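Side-chain contact in Tp0751 (Treponema pallidum, PDB 5JK2), which probably acts as an adhesin, using a non-canonical lipocalin fold to attach to extracellular matrix components and to interact with host cells: residues P68-D73 with G149-Y154. The protein carries 1 engineered substitution. Numbering follows the deposited sequence.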
loop_
_atom_site.group_PDB
_atom_site.type_symbol
_atom_site.label_atom_id
_atom_site.label_comp_id
_atom_site.label_asym_id
_atom_site.label_seq_id
_atom_site.Cartn_x
_atom_site.Cartn_y
_atom_site.Cartn_z
ATOM N N PRO A 68 6.705 -11.136 0.724
ATOM C CA PRO A 68 5.487 -10.628 0.082
ATOM C C PRO A 68 5.717 -9.251 -0.534
ATOM O O PRO A 68 6.440 -8.439 0.045
ATOM C CB PRO A 68 4.480 -10.562 1.237
ATOM C CG PRO A 68 4.969 -11.549 2.225
ATOM C CD PRO A 68 6.462 -11.512 2.129
ATOM N N LEU A 69 5.117 -9.001 -1.695
ATOM C CA LEU A 69 5.327 -7.748 -2.419
ATOM C C LEU A 69 4.030 -6.997 -2.651
ATOM O O LEU A 69 3.007 -7.594 -2.985
ATOM C CB LEU A 69 5.979 -8.009 -3.775
ATOM C CG LEU A 69 7.161 -8.971 -3.818
ATOM C CD1 LEU A 69 7.608 -9.186 -5.257
ATOM C CD2 LEU A 69 8.299 -8.451 -2.957
ATOM N N LEU A 70 4.090 -5.679 -2.488
ATOM C CA LEU A 70 2.982 -4.803 -2.838
ATOM C C LEU A 70 3.429 -3.796 -3.883
ATOM O O LEU A 70 4.433 -3.109 -3.703
ATOM C CB LEU A 70 2.448 -4.062 -1.611
ATOM C CG LEU A 70 1.756 -4.884 -0.525
ATOM C CD1 LEU A 70 1.401 -3.989 0.649
ATOM C CD2 LEU A 70 0.513 -5.574 -1.065
ATOM N N PHE A 71 2.684 -3.724 -4.980
ATOM C CA PHE A 71 2.879 -2.675 -5.966
ATOM C C PHE A 71 1.588 -1.880 -6.092
ATOM O O PHE A 71 0.543 -2.424 -6.450
ATOM C CB PHE A 71 3.297 -3.247 -7.324
ATOM C CG PHE A 71 3.751 -2.202 -8.305
ATOM C CD1 PHE A 71 2.831 -1.399 -8.954
ATOM C CD2 PHE A 71 5.098 -2.012 -8.564
ATOM C CE1 PHE A 71 3.243 -0.435 -9.847
ATOM C CE2 PHE A 71 5.514 -1.045 -9.460
ATOM C CZ PHE A 71 4.584 -0.258 -10.101
ATOM N N PHE A 72 1.665 -0.592 -5.776
ATOM C CA PHE A 72 0.521 0.302 -5.891
ATOM C C PHE A 72 0.532 0.969 -7.262
ATOM O O PHE A 72 1.318 1.880 -7.509
ATOM C CB PHE A 72 0.546 1.351 -4.776
ATOM C CG PHE A 72 0.546 0.764 -3.389
ATOM C CD1 PHE A 72 1.711 0.250 -2.840
ATOM C CD2 PHE A 72 -0.613 0.731 -2.634
ATOM C CE1 PHE A 72 1.716 -0.290 -1.569
ATOM C CE2 PHE A 72 -0.612 0.193 -1.361
ATOM C CZ PHE A 72 0.554 -0.318 -0.830
ATOM N N ASP A 73 -0.331 0.497 -8.155
ATOM C CA ASP A 73 -0.391 1.020 -9.517
ATOM C C ASP A 73 -1.256 2.278 -9.566
ATOM O O ASP A 73 -2.481 2.203 -9.662
ATOM C CB ASP A 73 -0.932 -0.044 -10.474
ATOM C CG ASP A 73 -0.726 0.321 -11.931
ATOM O OD1 ASP A 73 -1.035 1.466 -12.318
ATOM O OD2 ASP A 73 -0.244 -0.543 -12.690
ATOM N N GLY A 149 2.667 -6.581 7.944
ATOM C CA GLY A 149 4.066 -6.401 8.278
ATOM C C GLY A 149 4.628 -5.089 7.776
ATOM O O GLY A 149 3.907 -4.258 7.223
ATOM N N GLN A 150 5.929 -4.909 7.973
ATOM C CA GLN A 150 6.614 -3.702 7.546
ATOM C C GLN A 150 7.078 -3.857 6.103
ATOM O O GLN A 150 7.512 -4.935 5.701
ATOM C CB GLN A 150 7.804 -3.416 8.462
ATOM C CG GLN A 150 8.440 -2.058 8.250
ATOM C CD GLN A 150 9.768 -1.920 8.963
ATOM O OE1 GLN A 150 10.353 -2.905 9.412
ATOM N NE2 GLN A 150 10.251 -0.692 9.072
ATOM N N TYR A 151 6.977 -2.779 5.330
ATOM C CA TYR A 151 7.451 -2.769 3.951
ATOM C C TYR A 151 8.425 -1.626 3.724
ATOM O O TYR A 151 8.423 -0.638 4.458
ATOM C CB TYR A 151 6.283 -2.647 2.971
ATOM C CG TYR A 151 5.409 -3.870 2.894
ATOM C CD1 TYR A 151 4.452 -4.124 3.865
ATOM C CD2 TYR A 151 5.535 -4.769 1.845
ATOM C CE1 TYR A 151 3.649 -5.244 3.798
ATOM C CE2 TYR A 151 4.737 -5.890 1.769
ATOM C CZ TYR A 151 3.795 -6.124 2.747
ATOM O OH TYR A 151 3.000 -7.245 2.668
ATOM N N THR A 152 9.253 -1.771 2.696
ATOM C CA THR A 152 10.164 -0.716 2.279
ATOM C C THR A 152 10.127 -0.607 0.766
ATOM O O THR A 152 10.181 -1.615 0.067
ATOM C CB THR A 152 11.606 -0.985 2.738
ATOM O OG1 THR A 152 12.039 -2.260 2.246
ATOM C CG2 THR A 152 11.695 -0.977 4.249
ATOM N N ARG A 153 10.026 0.615 0.259
ATOM C CA ARG A 153 9.964 0.811 -1.181
ATOM C C ARG A 153 11.303 0.478 -1.821
ATOM O O ARG A 153 12.360 0.705 -1.227
ATOM C CB ARG A 153 9.560 2.246 -1.519
ATOM C CG ARG A 153 9.133 2.441 -2.972
ATOM C CD ARG A 153 8.765 3.882 -3.244
ATOM N NE ARG A 153 8.174 4.065 -4.568
ATOM C CZ ARG A 153 8.871 4.226 -5.689
ATOM N NH1 ARG A 153 8.239 4.390 -6.842
ATOM N NH2 ARG A 153 10.198 4.221 -5.664
ATOM N N TYR A 154 11.254 -0.060 -3.036
ATOM C CA TYR A 154 12.469 -0.483 -3.719
ATOM C C TYR A 154 13.207 0.708 -4.313
ATOM O O TYR A 154 12.606 1.589 -4.931
ATOM C CB TYR A 154 12.171 -1.503 -4.825
ATOM C CG TYR A 154 13.432 -1.958 -5.545
ATOM C CD1 TYR A 154 14.233 -2.966 -5.024
ATOM C CD2 TYR A 154 13.839 -1.349 -6.725
ATOM C CE1 TYR A 154 15.398 -3.366 -5.674
ATOM C CE2 TYR A 154 14.996 -1.744 -7.377
ATOM C CZ TYR A 154 15.770 -2.749 -6.850
ATOM O OH TYR A 154 16.917 -3.129 -7.512
#
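Y151 makes every contact from this side of the pair: from strand 149-153 its ring reaches L70 on strand 69-73 and P68 just ahead of it. Moving along from G149, whose backbone angles suit only glycine, and past Q150, which packs on V127, the chain comes to Y151. Here CG sits anti to the carbonyl carbon (chi1 -70°), and the ring leans inward with its phenol end directed at the start of the other strand. L70 CD1 lies over one face of that ring, 4.0 Å from the centroid of Y151 and 17° off the normal, a clear CH-pi contact. It is shifted toward the rim, so its nearest carbon is Y151 CZ, 3.8 Å away, and L70 CG follows behind at 3.9 Å from Y151 CE2. The two side chains cross at about a right angle. P68 meets the phenol end, with its backbone O coming obliquely to within 3.5 Å of Y151 CE2 and its CB standing 3.9 Å from Y151 OH. The two strands are not neighbours in the sheet: 69-73 pairs with 52-56 and 78-83, and 149-153 pairs with 127-135. All three touching residues are buried, and with V130 against both L70 and Y151, I128 against Y151 and F81 against L70, the pair belongs to the interior of the eight-stranded calycin-type barrel. The chemistry is therefore divided: the ring is held by apolar packing, while its buried hydroxyl is satisfied by hydrogen bonds to W147 O and Q56 NE2, which would limit how far the phenol can swing across L70.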